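Local coordinates for aminofutalosine deaminase (Helicobacter pylori, PDB 7LKK), which deaminates aminofutalosine in the menaquinone pathway as an iron-bearing amidohydrolase, and probably also converts adenosine to inosine, at residues A[16-21]-A[59-64]; A[25-30]-A[71-76]; A[39-44]-A[383-388]; A[46-51]-A[377-382]; A[388-393]-A[407-412]. All coordinates share one frame; numbering follows the deposited sequence.

Interaction 1 of 5, residues A[16-21]-A[59-64]; sequences QEIIGA and PHLKAQ
The backbone oxygen of Q64 is gripped twice from segment 16-21. It accepts the amide of G20, which lies in the carbonyl plane (G20 N to Q64 O 2.9 Å), and it meets the CA-H of I19 in a weaker contact (I19 CA to Q64 O 3.2 Å). The oxygen of I18 is held in a similar way: Q64 N donates to I18 O at 3.0 Å, but from above the carbonyl plane, and the CA-H of A63 adds a second touch. A third bond, I18 N to K62 O at 2.7 Å, runs nearly along the C=O axis. Alternating in this manner, the bonds join 17-21 and 62-64 as parallel strands whose axes are inclined by only 9°. I18 and A63 share one face, CB to CB 4.1 Å apart, while I19 and Q64 lie on the other. Beyond the ladder, L61 crosses Q16 obliquely and spreads its two methyls, CD2 resting 3.5 Å from Q16 O and CD1 3.8 Å from Q16 OE1. Helix 51-57 covers the I18-A63 face through Y51, on the far flank of 17-21 runs strand 37-41, and I19 turns its end toward F41 and L71.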
# COMPACT_ATOMS: atom_id res chain seq x y z
N GLN A 16 -22.60 -3.91 33.07
CA GLN A 16 -22.73 -4.50 31.75
C GLN A 16 -23.46 -3.55 30.80
O GLN A 16 -24.28 -2.73 31.22
CB GLN A 16 -23.48 -5.83 31.83
CG GLN A 16 -22.70 -6.95 32.50
CD GLN A 16 -23.49 -8.24 32.59
OE1 GLN A 16 -24.63 -8.31 32.13
NE2 GLN A 16 -22.89 -9.26 33.19
N GLU A 17 -23.14 -3.67 29.52
CA GLU A 17 -23.81 -2.89 28.48
C GLU A 17 -23.87 -3.73 27.22
O GLU A 17 -23.28 -4.81 27.12
CB GLU A 17 -23.10 -1.56 28.22
CG GLU A 17 -21.63 -1.68 27.90
CD GLU A 17 -20.97 -0.34 27.62
OE1 GLU A 17 -21.60 0.51 26.96
OE2 GLU A 17 -19.82 -0.14 28.06
N ILE A 18 -24.62 -3.23 26.24
CA ILE A 18 -24.81 -3.90 24.95
C ILE A 18 -24.39 -2.95 23.85
O ILE A 18 -24.76 -1.77 23.87
CB ILE A 18 -26.27 -4.35 24.76
CG1 ILE A 18 -26.77 -5.15 25.96
CG2 ILE A 18 -26.43 -5.16 23.48
CD1 ILE A 18 -28.22 -5.57 25.86
N ILE A 19 -23.62 -3.45 22.89
CA ILE A 19 -23.30 -2.71 21.67
C ILE A 19 -23.54 -3.63 20.48
O ILE A 19 -23.22 -4.82 20.53
CB ILE A 19 -21.86 -2.16 21.66
CG1 ILE A 19 -20.83 -3.28 21.84
CG2 ILE A 19 -21.68 -1.07 22.71
CD1 ILE A 19 -19.40 -2.83 21.59
N GLY A 20 -24.12 -3.07 19.42
CA GLY A 20 -24.37 -3.82 18.21
C GLY A 20 -24.01 -3.00 16.98
O GLY A 20 -23.83 -1.79 17.06
N ALA A 21 -23.91 -3.70 15.86
CA ALA A 21 -23.58 -3.05 14.60
C ALA A 21 -24.19 -3.85 13.46
O ALA A 21 -24.57 -5.01 13.62
CB ALA A 21 -22.06 -2.91 14.41
N PRO A 59 -33.47 -5.64 29.04
CA PRO A 59 -34.03 -4.31 28.74
C PRO A 59 -33.51 -3.19 29.62
O PRO A 59 -33.74 -2.01 29.28
CB PRO A 59 -35.54 -4.51 28.96
CG PRO A 59 -35.63 -5.63 29.95
CD PRO A 59 -34.45 -6.53 29.68
N HIS A 60 -32.85 -3.49 30.73
CA HIS A 60 -32.32 -2.48 31.63
C HIS A 60 -30.84 -2.20 31.42
O HIS A 60 -30.34 -1.22 31.96
CB HIS A 60 -32.53 -2.91 33.09
CG HIS A 60 -33.96 -2.95 33.50
ND1 HIS A 60 -34.71 -1.82 33.72
CD2 HIS A 60 -34.78 -4.00 33.75
CE1 HIS A 60 -35.93 -2.17 34.09
NE2 HIS A 60 -36.00 -3.49 34.12
N LEU A 61 -30.13 -2.99 30.61
CA LEU A 61 -28.74 -2.69 30.32
C LEU A 61 -28.65 -1.56 29.29
O LEU A 61 -29.60 -1.41 28.48
CB LEU A 61 -28.06 -3.95 29.78
CG LEU A 61 -27.89 -5.05 30.80
CD1 LEU A 61 -27.09 -6.14 30.15
CD2 LEU A 61 -27.19 -4.47 32.01
N LYS A 62 -27.56 -0.73 29.36
CA LYS A 62 -27.37 0.37 28.42
C LYS A 62 -27.01 -0.22 27.07
O LYS A 62 -26.22 -1.15 27.01
CB LYS A 62 -26.33 1.40 28.95
CG LYS A 62 -26.59 2.60 28.11
CD LYS A 62 -27.72 3.27 28.74
CE LYS A 62 -28.73 3.74 27.66
NZ LYS A 62 -29.84 4.62 28.21
N ALA A 63 -27.62 0.31 25.99
CA ALA A 63 -27.56 -0.31 24.68
C ALA A 63 -27.41 0.72 23.57
O ALA A 63 -28.16 1.70 23.51
CB ALA A 63 -28.81 -1.16 24.41
N GLN A 64 -26.42 0.48 22.71
CA GLN A 64 -26.15 1.29 21.52
C GLN A 64 -26.01 0.40 20.28
O GLN A 64 -25.37 -0.66 20.34
CB GLN A 64 -24.86 2.10 21.68
CG GLN A 64 -25.04 3.37 22.49
CD GLN A 64 -23.94 4.37 22.25
OE1 GLN A 64 -22.81 4.18 22.69
NE2 GLN A 64 -24.26 5.44 21.53

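Interaction 2 of 5, residues A[25-30]-A[71-76]; sequences FLCNEK and LLPAFI
This is a buried contact in which the end of a short strand and the loop that follows it lie along the start of strand 69-80. One hydrogen bond anchors it: F25 N donates to L71 O at 2.8 Å, approaching almost along the C=O axis (C=O...N angle 170°). A parallel ladder would next have F25 O accept an amide from position 73, but P73 has no N-H, and its CD comes to 3.3 Å from F25 O instead. The chain of 25-30 then leaves the strand. C27, with a positive phi of 57°, turns its side chain back so that SG lies 3.7 Å from P73 CD, with its CB near P73 CG. The cysteine side chain thus packs on the CG-CD side of the proline ring. Next to the hydrogen bond, the CB atoms of F25 and L72 touch at 3.8 Å, and L72 holds its CG in the crowded position between N and the carbonyl carbon. L361 of helix 353-364 packs on both F25 and C27. Strand 69-80 pairs in parallel with 130-137 and carries the iron ligand H79 near its end, with H81 just beyond, the arrangement of the first barrel strand and HxH metal motif of TIM-barrel amidohydrolases.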
# COMPACT_ATOMS: atom_id res chain seq x y z
N PHE A 25 -17.76 -8.97 13.08
CA PHE A 25 -16.73 -9.94 12.73
C PHE A 25 -16.35 -10.69 14.00
O PHE A 25 -15.76 -10.11 14.92
CB PHE A 25 -15.50 -9.26 12.12
CG PHE A 25 -15.77 -8.54 10.82
CD1 PHE A 25 -16.95 -8.75 10.12
CD2 PHE A 25 -14.84 -7.66 10.30
CE1 PHE A 25 -17.19 -8.09 8.93
CE2 PHE A 25 -15.07 -7.00 9.11
CZ PHE A 25 -16.25 -7.22 8.43
N LEU A 26 -16.69 -11.98 14.06
CA LEU A 26 -16.37 -12.77 15.24
C LEU A 26 -14.87 -13.06 15.33
O LEU A 26 -14.34 -13.19 16.44
CB LEU A 26 -17.15 -14.08 15.23
CG LEU A 26 -18.66 -14.02 15.45
CD1 LEU A 26 -19.19 -15.40 15.80
CD2 LEU A 26 -19.00 -13.02 16.55
N CYS A 27 -14.20 -13.17 14.19
CA CYS A 27 -12.78 -13.51 14.13
C CYS A 27 -12.48 -14.84 14.82
O CYS A 27 -11.46 -15.00 15.49
CB CYS A 27 -11.91 -12.38 14.70
SG CYS A 27 -11.98 -10.88 13.70
N ASN A 28 -13.40 -15.79 14.68
CA ASN A 28 -13.01 -17.17 14.90
C ASN A 28 -12.28 -17.67 13.66
O ASN A 28 -12.22 -16.98 12.63
CB ASN A 28 -14.23 -18.04 15.23
CG ASN A 28 -15.40 -17.81 14.28
OD1 ASN A 28 -15.27 -17.16 13.25
ND2 ASN A 28 -16.56 -18.35 14.64
N GLU A 29 -11.72 -18.88 13.74
CA GLU A 29 -10.97 -19.39 12.61
C GLU A 29 -11.86 -19.54 11.38
O GLU A 29 -11.35 -19.49 10.25
CB GLU A 29 -10.31 -20.73 12.96
CG GLU A 29 -9.18 -20.64 13.98
CD GLU A 29 -8.07 -19.68 13.58
OE1 GLU A 29 -7.80 -19.53 12.37
OE2 GLU A 29 -7.45 -19.07 14.48
N LYS A 30 -13.17 -19.71 11.57
CA LYS A 30 -14.11 -19.68 10.46
C LYS A 30 -14.27 -18.28 9.87
O LYS A 30 -14.74 -18.15 8.74
CB LYS A 30 -15.47 -20.20 10.93
CG LYS A 30 -15.57 -21.71 10.99
CD LYS A 30 -16.88 -22.16 11.62
CE LYS A 30 -18.08 -21.52 10.94
NZ LYS A 30 -19.36 -21.96 11.56
N LEU A 71 -18.45 -4.08 13.93
CA LEU A 71 -18.00 -4.42 15.27
C LEU A 71 -17.09 -5.63 15.17
O LEU A 71 -17.44 -6.63 14.54
CB LEU A 71 -19.19 -4.71 16.19
CG LEU A 71 -18.92 -5.28 17.58
CD1 LEU A 71 -18.03 -4.34 18.38
CD2 LEU A 71 -20.24 -5.52 18.31
N LEU A 72 -15.91 -5.54 15.79
CA LEU A 72 -14.91 -6.60 15.68
C LEU A 72 -13.98 -6.49 16.88
O LEU A 72 -14.01 -5.49 17.61
CB LEU A 72 -14.13 -6.48 14.35
CG LEU A 72 -12.95 -5.51 14.27
CD1 LEU A 72 -12.02 -5.90 13.13
CD2 LEU A 72 -13.44 -4.08 14.10
N PRO A 73 -13.18 -7.53 17.14
CA PRO A 73 -12.22 -7.43 18.25
C PRO A 73 -11.18 -6.35 17.97
O PRO A 73 -10.81 -6.10 16.83
CB PRO A 73 -11.58 -8.82 18.29
CG PRO A 73 -12.51 -9.71 17.56
CD PRO A 73 -13.16 -8.86 16.52
N ALA A 74 -10.71 -5.72 19.05
CA ALA A 74 -9.55 -4.85 18.93
C ALA A 74 -8.37 -5.63 18.34
O ALA A 74 -8.22 -6.83 18.57
CB ALA A 74 -9.17 -4.27 20.29
N PHE A 75 -7.54 -4.93 17.58
CA PHE A 75 -6.44 -5.58 16.90
C PHE A 75 -5.32 -5.92 17.89
O PHE A 75 -5.22 -5.35 18.97
CB PHE A 75 -5.88 -4.68 15.80
CG PHE A 75 -6.80 -4.52 14.62
CD1 PHE A 75 -7.42 -5.62 14.05
CD2 PHE A 75 -7.03 -3.27 14.09
CE1 PHE A 75 -8.27 -5.46 12.97
CE2 PHE A 75 -7.87 -3.10 13.00
CZ PHE A 75 -8.49 -4.21 12.45
N ILE A 76 -4.48 -6.86 17.48
CA ILE A 76 -3.24 -7.18 18.17
C ILE A 76 -2.10 -6.93 17.19
O ILE A 76 -2.10 -7.48 16.08
CB ILE A 76 -3.22 -8.63 18.68
CG1 ILE A 76 -4.22 -8.82 19.82
CG2 ILE A 76 -1.81 -9.00 19.15
CD1 ILE A 76 -5.59 -9.28 19.36

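Interaction 3 of 5, residues A[39-44]-A[383-388]; sequences VVFDEK and KRADLS
The F41 ring has L387 over one face: CD1 stands 4.2 Å from the ring centre and 15° off the normal, a CH-pi contact displaced toward the rim. V39 O lies in the ring plane at its edge, and F416 meets the ring edge-to-face. A385 approaches obliquely, its CB 3.6 Å from F41 CD2. The second flat group, the R384 guanidinium, has D386 at its edge. R384 NE donates to D386 OD2 at 2.8 Å in the guanidinium plane, and R384 NH2 reaches D386 OD1 at 3.0 Å in a more bent bond, the oxygen lying 31° out of the guanidinium plane; both carboxylate oxygens use their syn lone pairs. This side-on, two-pronged salt bridge fixes the rotation of each group.

Between the two segments the backbone bond is A385 N to E43 O, 3.1 Å long, with the donor above the carbonyl plane. E43 belongs to a tight turn in which D42 OD1 accepts K44 N at 2.9 Å, almost straight (169°), an Asx turn. A385, the centre of an inverse gamma turn, aims its methyl at F41. The K44 chain, bent at chi2 and chi4, lays its CB 3.4 Å from K383 O and passes beside R384 CA.

D386 is buried, and G418 N and N376 ND2 also donate to it; with R384 alongside, these donors would be expected to stabilise the carboxylate as an anion. K44 NZ and R384 NH1, 5.5 Å apart, carry like charges, so that the pairing of R384 with D386 probably eases their repulsion.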
# COMPACT_ATOMS: atom_id res chain seq x y z
N VAL A 39 -23.34 -7.52 21.37
CA VAL A 39 -22.48 -8.12 22.39
C VAL A 39 -22.81 -7.50 23.74
O VAL A 39 -22.85 -6.28 23.87
CB VAL A 39 -20.98 -7.92 22.07
CG1 VAL A 39 -20.13 -8.44 23.22
CG2 VAL A 39 -20.61 -8.62 20.77
N VAL A 40 -23.06 -8.35 24.74
CA VAL A 40 -23.16 -7.93 26.13
C VAL A 40 -21.80 -8.13 26.77
O VAL A 40 -21.19 -9.20 26.63
CB VAL A 40 -24.25 -8.71 26.88
CG1 VAL A 40 -24.36 -8.21 28.32
CG2 VAL A 40 -25.58 -8.60 26.18
N PHE A 41 -21.32 -7.12 27.48
CA PHE A 41 -19.99 -7.21 28.06
C PHE A 41 -19.88 -6.32 29.29
O PHE A 41 -20.49 -5.25 29.36
CB PHE A 41 -18.90 -6.81 27.04
CG PHE A 41 -18.99 -5.38 26.58
CD1 PHE A 41 -19.87 -5.00 25.58
CD2 PHE A 41 -18.17 -4.41 27.14
CE1 PHE A 41 -19.95 -3.69 25.16
CE2 PHE A 41 -18.23 -3.09 26.71
CZ PHE A 41 -19.12 -2.73 25.72
N ASP A 42 -19.10 -6.79 30.26
CA ASP A 42 -18.59 -5.94 31.33
C ASP A 42 -17.10 -5.76 31.07
O ASP A 42 -16.72 -5.11 30.10
CB ASP A 42 -18.87 -6.54 32.71
CG ASP A 42 -18.75 -8.05 32.73
OD1 ASP A 42 -17.80 -8.58 32.13
OD2 ASP A 42 -19.61 -8.71 33.36
N GLU A 43 -16.25 -6.37 31.90
CA GLU A 43 -14.84 -6.46 31.56
C GLU A 43 -14.56 -7.59 30.58
O GLU A 43 -13.57 -7.53 29.85
CB GLU A 43 -14.00 -6.65 32.82
CG GLU A 43 -13.88 -5.39 33.68
CD GLU A 43 -14.89 -5.36 34.81
OE1 GLU A 43 -15.77 -6.24 34.84
OE2 GLU A 43 -14.81 -4.45 35.66
N LYS A 44 -15.42 -8.60 30.55
CA LYS A 44 -15.32 -9.70 29.60
C LYS A 44 -16.56 -9.72 28.73
O LYS A 44 -17.58 -9.11 29.05
CB LYS A 44 -15.17 -11.05 30.33
CG LYS A 44 -14.06 -11.10 31.37
CD LYS A 44 -12.69 -11.05 30.71
CE LYS A 44 -11.61 -11.58 31.65
NZ LYS A 44 -11.06 -10.51 32.53
N LYS A 383 -13.98 -14.06 26.71
CA LYS A 383 -12.83 -13.31 26.25
C LYS A 383 -12.90 -11.88 26.77
O LYS A 383 -13.95 -11.40 27.21
CB LYS A 383 -12.75 -13.31 24.72
CG LYS A 383 -12.67 -14.69 24.10
CD LYS A 383 -11.23 -15.10 23.87
CE LYS A 383 -11.14 -16.54 23.37
NZ LYS A 383 -9.75 -17.05 23.42
N ARG A 384 -11.75 -11.20 26.74
CA ARG A 384 -11.71 -9.80 27.15
C ARG A 384 -12.61 -8.96 26.25
O ARG A 384 -12.76 -9.22 25.05
CB ARG A 384 -10.28 -9.26 27.10
CG ARG A 384 -9.36 -9.82 28.16
CD ARG A 384 -7.95 -9.29 27.96
NE ARG A 384 -7.96 -7.87 27.64
CZ ARG A 384 -7.82 -6.90 28.55
NH1 ARG A 384 -7.63 -7.20 29.82
NH2 ARG A 384 -7.85 -5.63 28.17
N ALA A 385 -13.22 -7.93 26.84
CA ALA A 385 -14.04 -6.98 26.10
C ALA A 385 -13.17 -5.91 25.43
O ALA A 385 -13.25 -4.72 25.73
CB ALA A 385 -15.09 -6.35 27.02
N ASP A 386 -12.30 -6.37 24.54
CA ASP A 386 -11.46 -5.50 23.72
C ASP A 386 -12.14 -5.39 22.35
O ASP A 386 -12.01 -6.29 21.51
CB ASP A 386 -10.04 -6.04 23.61
CG ASP A 386 -9.34 -6.13 24.96
OD1 ASP A 386 -9.73 -5.40 25.89
OD2 ASP A 386 -8.39 -6.93 25.08
N LEU A 387 -12.87 -4.30 22.13
CA LEU A 387 -13.78 -4.20 21.00
C LEU A 387 -13.60 -2.89 20.26
O LEU A 387 -13.45 -1.83 20.88
CB LEU A 387 -15.24 -4.34 21.47
CG LEU A 387 -15.56 -5.64 22.21
CD1 LEU A 387 -16.91 -5.56 22.90
CD2 LEU A 387 -15.51 -6.82 21.26
N SER A 388 -13.63 -2.97 18.93
CA SER A 388 -13.55 -1.80 18.06
C SER A 388 -14.85 -1.66 17.28
O SER A 388 -15.46 -2.66 16.89
CB SER A 388 -12.38 -1.91 17.08
OG SER A 388 -11.13 -1.86 17.75

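Interaction 4 of 5, residues A[46-51]-A[377-382]; sequences VEIGDY and GEIETN
A classic beta bulge begins this contact: V46 and E47 both face V40 on the neighbouring strand 37-41, and V46 takes the helix-like psi of -47° that goes with the first bulge position. The strand carrying the bulge, 45-50, is the outermost one on this side of its sheet within the chain, and the loop 377-382 passes against it, the touching parts running 126° apart. The meeting is entirely one of van der Waals contacts. I48 does most of the touching. Its CG1 stands anti to the carbonyl carbon and the chain continues extended, so that CD1 is delivered to the loop backbone, 3.4 Å from I379 O and 3.7 Å from E380 CA. The same methyl meets I379 CG2 at 3.7 Å, the two isoleucines crossing obliquely. T381 answers from the other segment: with OG1 in the crowded position (chi1 62°), CG2 lies anti to the carbonyl carbon and comes to 3.5 Å from V46 O and 4.1 Å from E47 CA. The E47 side chain points away from the loop, where its carboxylate bonds to Y58 OH and pairs with K57. I379 is also tied by its backbone to L26 and packs on V39, while I48 rests on Y37 of strand 37-41. At the far end of the strand, D50 caps the start of helix 51-57, whose Y51 packs against the 17-21/62-66 pair.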
# COMPACT_ATOMS: atom_id res chain seq x y z
N VAL A 46 -19.80 -11.25 27.70
CA VAL A 46 -20.76 -12.03 28.47
C VAL A 46 -21.68 -12.85 27.57
O VAL A 46 -21.90 -14.04 27.81
CB VAL A 46 -21.57 -11.11 29.41
CG1 VAL A 46 -22.71 -11.87 30.05
CG2 VAL A 46 -20.66 -10.51 30.47
N GLU A 47 -22.23 -12.23 26.53
CA GLU A 47 -23.19 -12.90 25.67
C GLU A 47 -23.18 -12.27 24.29
O GLU A 47 -22.99 -11.06 24.14
CB GLU A 47 -24.60 -12.85 26.27
CG GLU A 47 -25.62 -13.73 25.57
CD GLU A 47 -26.93 -13.83 26.32
OE1 GLU A 47 -26.91 -13.76 27.57
OE2 GLU A 47 -27.98 -13.98 25.67
N ILE A 48 -23.39 -13.11 23.27
CA ILE A 48 -23.47 -12.68 21.88
C ILE A 48 -24.82 -13.13 21.32
O ILE A 48 -25.32 -14.20 21.68
CB ILE A 48 -22.31 -13.25 21.04
CG1 ILE A 48 -20.97 -12.94 21.71
CG2 ILE A 48 -22.34 -12.70 19.62
CD1 ILE A 48 -19.86 -13.88 21.29
N GLY A 49 -25.39 -12.31 20.45
CA GLY A 49 -26.66 -12.67 19.84
C GLY A 49 -27.18 -11.54 18.98
O GLY A 49 -26.56 -10.48 18.85
N ASP A 50 -28.34 -11.80 18.37
CA ASP A 50 -29.04 -10.76 17.63
C ASP A 50 -29.27 -9.55 18.53
O ASP A 50 -29.69 -9.69 19.68
CB ASP A 50 -30.37 -11.30 17.10
CG ASP A 50 -31.21 -10.22 16.44
OD1 ASP A 50 -30.87 -9.81 15.31
OD2 ASP A 50 -32.21 -9.79 17.05
N TYR A 51 -28.99 -8.36 18.00
CA TYR A 51 -29.00 -7.17 18.84
C TYR A 51 -30.39 -6.89 19.40
O TYR A 51 -30.54 -6.61 20.59
CB TYR A 51 -28.49 -5.96 18.05
CG TYR A 51 -28.59 -4.67 18.85
CD1 TYR A 51 -27.66 -4.37 19.83
CD2 TYR A 51 -29.62 -3.77 18.62
CE1 TYR A 51 -27.75 -3.20 20.57
CE2 TYR A 51 -29.72 -2.60 19.35
CZ TYR A 51 -28.78 -2.32 20.32
OH TYR A 51 -28.88 -1.16 21.05
N GLY A 377 -8.79 -11.00 20.96
CA GLY A 377 -8.67 -11.25 19.54
C GLY A 377 -9.85 -11.94 18.91
O GLY A 377 -9.78 -12.27 17.72
N GLU A 378 -10.93 -12.17 19.66
CA GLU A 378 -12.07 -12.90 19.14
C GLU A 378 -13.30 -12.52 19.95
O GLU A 378 -13.22 -12.36 21.17
CB GLU A 378 -11.82 -14.41 19.20
CG GLU A 378 -13.03 -15.28 18.88
CD GLU A 378 -12.69 -16.76 18.85
OE1 GLU A 378 -13.56 -17.56 18.46
OE2 GLU A 378 -11.55 -17.11 19.21
N ILE A 379 -14.44 -12.38 19.26
CA ILE A 379 -15.70 -12.07 19.92
C ILE A 379 -16.30 -13.41 20.36
O ILE A 379 -16.97 -14.10 19.58
CB ILE A 379 -16.64 -11.28 19.01
CG1 ILE A 379 -16.05 -9.90 18.72
CG2 ILE A 379 -18.01 -11.13 19.66
CD1 ILE A 379 -16.94 -9.01 17.89
N GLU A 380 -16.06 -13.77 21.61
CA GLU A 380 -16.50 -15.03 22.17
C GLU A 380 -16.65 -14.85 23.68
O GLU A 380 -15.88 -14.11 24.30
CB GLU A 380 -15.50 -16.15 21.86
CG GLU A 380 -15.94 -17.55 22.28
CD GLU A 380 -14.88 -18.60 22.01
OE1 GLU A 380 -13.75 -18.21 21.62
OE2 GLU A 380 -15.16 -19.80 22.18
N THR A 381 -17.66 -15.51 24.25
CA THR A 381 -17.92 -15.38 25.68
C THR A 381 -16.69 -15.77 26.48
O THR A 381 -15.98 -16.72 26.14
CB THR A 381 -19.12 -16.24 26.09
OG1 THR A 381 -18.83 -17.62 25.83
CG2 THR A 381 -20.36 -15.84 25.30
N ASN A 382 -16.42 -15.00 27.54
CA ASN A 382 -15.32 -15.12 28.49
C ASN A 382 -14.03 -14.50 27.97
O ASN A 382 -13.06 -14.43 28.72
CB ASN A 382 -15.04 -16.57 28.93
CG ASN A 382 -16.27 -17.24 29.51
OD1 ASN A 382 -17.04 -16.63 30.25
ND2 ASN A 382 -16.47 -18.51 29.17

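Interaction 5 of 5, residues A[388-393]-A[407-412]; sequences SVFGFN and LHAKEV
Strand 388-391 and the chain leaving helix 401-408 run at 136° to each other, nearest where F390 CA and V412 CA are 4.9 Å apart. V412 lies across the F390 ring: its CG2, anti to the backbone N, sits over one face, 3.8 Å from the ring centre and 20° off the normal. The same methyl comes within 3.2 Å of V389 O and touches S388 CB, so that it is wedged between ring and strand. A409, the first residue to depart from helical geometry, sets its methyl between two phenylalanines, with CB 3.9 Å from F390 CD2 and 4.1 Å from F392 CZ. The F392 ring turns its edge to the helix end, CE1 lying 3.8 Å from H408 C, with H408 C and A409 N in its plane. Instead of a direct backbone bond, a water joins the chains, accepting from G391 N at 3.0 Å and donating to E411 O at 2.6 Å. F405 meets F390 edge-to-face, and H408 packs on I334 of the second subunit. Strand 387-391 is thus followed by helix 401-408, and the chain then returns as strand 414-417, antiparallel to 387-391, in the C-terminal part of the amidohydrolase fold.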
# COMPACT_ATOMS: atom_id res chain seq x y z
N SER A 388 -13.63 -2.97 18.93
CA SER A 388 -13.55 -1.80 18.06
C SER A 388 -14.85 -1.66 17.28
O SER A 388 -15.46 -2.66 16.89
CB SER A 388 -12.38 -1.91 17.08
OG SER A 388 -11.13 -1.86 17.75
N VAL A 389 -15.26 -0.42 17.04
CA VAL A 389 -16.36 -0.09 16.15
C VAL A 389 -15.86 0.89 15.10
O VAL A 389 -15.30 1.94 15.44
CB VAL A 389 -17.56 0.50 16.91
CG1 VAL A 389 -18.67 0.90 15.94
CG2 VAL A 389 -18.08 -0.49 17.94
N PHE A 390 -16.03 0.54 13.82
CA PHE A 390 -15.65 1.38 12.70
C PHE A 390 -16.91 1.76 11.92
O PHE A 390 -17.67 0.88 11.52
CB PHE A 390 -14.67 0.67 11.77
CG PHE A 390 -13.28 0.53 12.34
CD1 PHE A 390 -12.97 -0.50 13.21
CD2 PHE A 390 -12.28 1.42 11.98
CE1 PHE A 390 -11.70 -0.64 13.72
CE2 PHE A 390 -11.00 1.29 12.49
CZ PHE A 390 -10.71 0.26 13.36
N GLY A 391 -17.10 3.05 11.70
CA GLY A 391 -18.29 3.55 11.02
C GLY A 391 -18.02 3.83 9.55
O GLY A 391 -16.94 4.29 9.18
N PHE A 392 -19.02 3.56 8.72
CA PHE A 392 -18.93 3.75 7.28
C PHE A 392 -20.19 4.43 6.77
O PHE A 392 -21.15 4.65 7.52
CB PHE A 392 -18.69 2.42 6.55
CG PHE A 392 -17.46 1.69 7.00
CD1 PHE A 392 -16.21 2.06 6.54
CD2 PHE A 392 -17.55 0.64 7.90
CE1 PHE A 392 -15.07 1.40 6.96
CE2 PHE A 392 -16.41 -0.03 8.32
CZ PHE A 392 -15.17 0.35 7.85
N ASN A 393 -20.19 4.77 5.48
CA ASN A 393 -21.31 5.44 4.84
C ASN A 393 -22.26 4.48 4.13
O ASN A 393 -23.26 4.92 3.57
CB ASN A 393 -20.80 6.49 3.84
CG ASN A 393 -19.79 7.43 4.46
OD1 ASN A 393 -20.06 8.10 5.45
ND2 ASN A 393 -18.60 7.50 3.85
N LEU A 407 -10.27 -2.32 3.25
CA LEU A 407 -9.95 -1.29 2.27
C LEU A 407 -10.29 0.11 2.79
O LEU A 407 -9.57 1.07 2.51
CB LEU A 407 -10.68 -1.55 0.96
CG LEU A 407 -10.20 -2.76 0.14
CD1 LEU A 407 -11.06 -2.93 -1.10
CD2 LEU A 407 -8.73 -2.61 -0.24
N HIS A 408 -11.39 0.23 3.55
CA HIS A 408 -11.91 1.55 3.90
C HIS A 408 -11.70 1.95 5.35
O HIS A 408 -11.83 3.13 5.67
CB HIS A 408 -13.41 1.62 3.56
CG HIS A 408 -13.70 1.38 2.11
ND1 HIS A 408 -13.26 2.23 1.12
CD2 HIS A 408 -14.38 0.39 1.49
CE1 HIS A 408 -13.66 1.77 -0.06
NE2 HIS A 408 -14.35 0.65 0.15
N ALA A 409 -11.39 1.01 6.25
CA ALA A 409 -11.20 1.35 7.65
C ALA A 409 -9.93 2.18 7.83
O ALA A 409 -8.84 1.76 7.44
CB ALA A 409 -11.14 0.09 8.51
N LYS A 410 -10.08 3.36 8.42
CA LYS A 410 -8.94 4.24 8.70
C LYS A 410 -8.81 4.58 10.17
O LYS A 410 -7.75 4.37 10.76
CB LYS A 410 -9.04 5.51 7.85
CG LYS A 410 -8.34 5.39 6.50
CD LYS A 410 -9.19 5.89 5.35
CE LYS A 410 -9.26 7.41 5.34
NZ LYS A 410 -10.05 7.91 4.18
N GLU A 411 -9.87 5.11 10.79
CA GLU A 411 -9.85 5.47 12.20
C GLU A 411 -11.04 4.84 12.91
O GLU A 411 -12.14 4.80 12.36
CB GLU A 411 -9.87 6.99 12.39
CG GLU A 411 -9.84 7.44 13.85
CD GLU A 411 -9.33 8.86 14.02
OE1 GLU A 411 -8.43 9.27 13.26
OE2 GLU A 411 -9.84 9.56 14.92
N VAL A 412 -10.81 4.36 14.13
CA VAL A 412 -11.86 3.70 14.88
C VAL A 412 -12.85 4.74 15.41
O VAL A 412 -12.49 5.87 15.74
CB VAL A 412 -11.26 2.84 16.01
CG1 VAL A 412 -10.89 3.70 17.22
CG2 VAL A 412 -12.22 1.73 16.41
O HOH W 1 -14.74 4.84 12.09

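Overall arrangement
All five contacts belong to the beta-rich side of the molecule, where N- and C-terminal parts of the chain meet, away from the iron and inhibitor site. Interactions 2 and 5 are buried and mainly apolar, interactions 1 and 3 partly buried, and interaction 4 lies at the surface. Interactions 1, 3 and 4 reach the same four-stranded sheet: interaction 1 pairs strands within it, whereas interactions 3 and 4, their centres about 7 Å apart, fasten it to the chain before and at strand 387-391. That strand, shared by interactions 3 and 5 through S388, pairs with 69-80 of interaction 2. Backbone ladder bonds dominate interaction 1; interaction 3 joins its segments by one backbone bond and a ring contact, with a salt bridge inside 383-388; side-chain packing dominates 4 and 5.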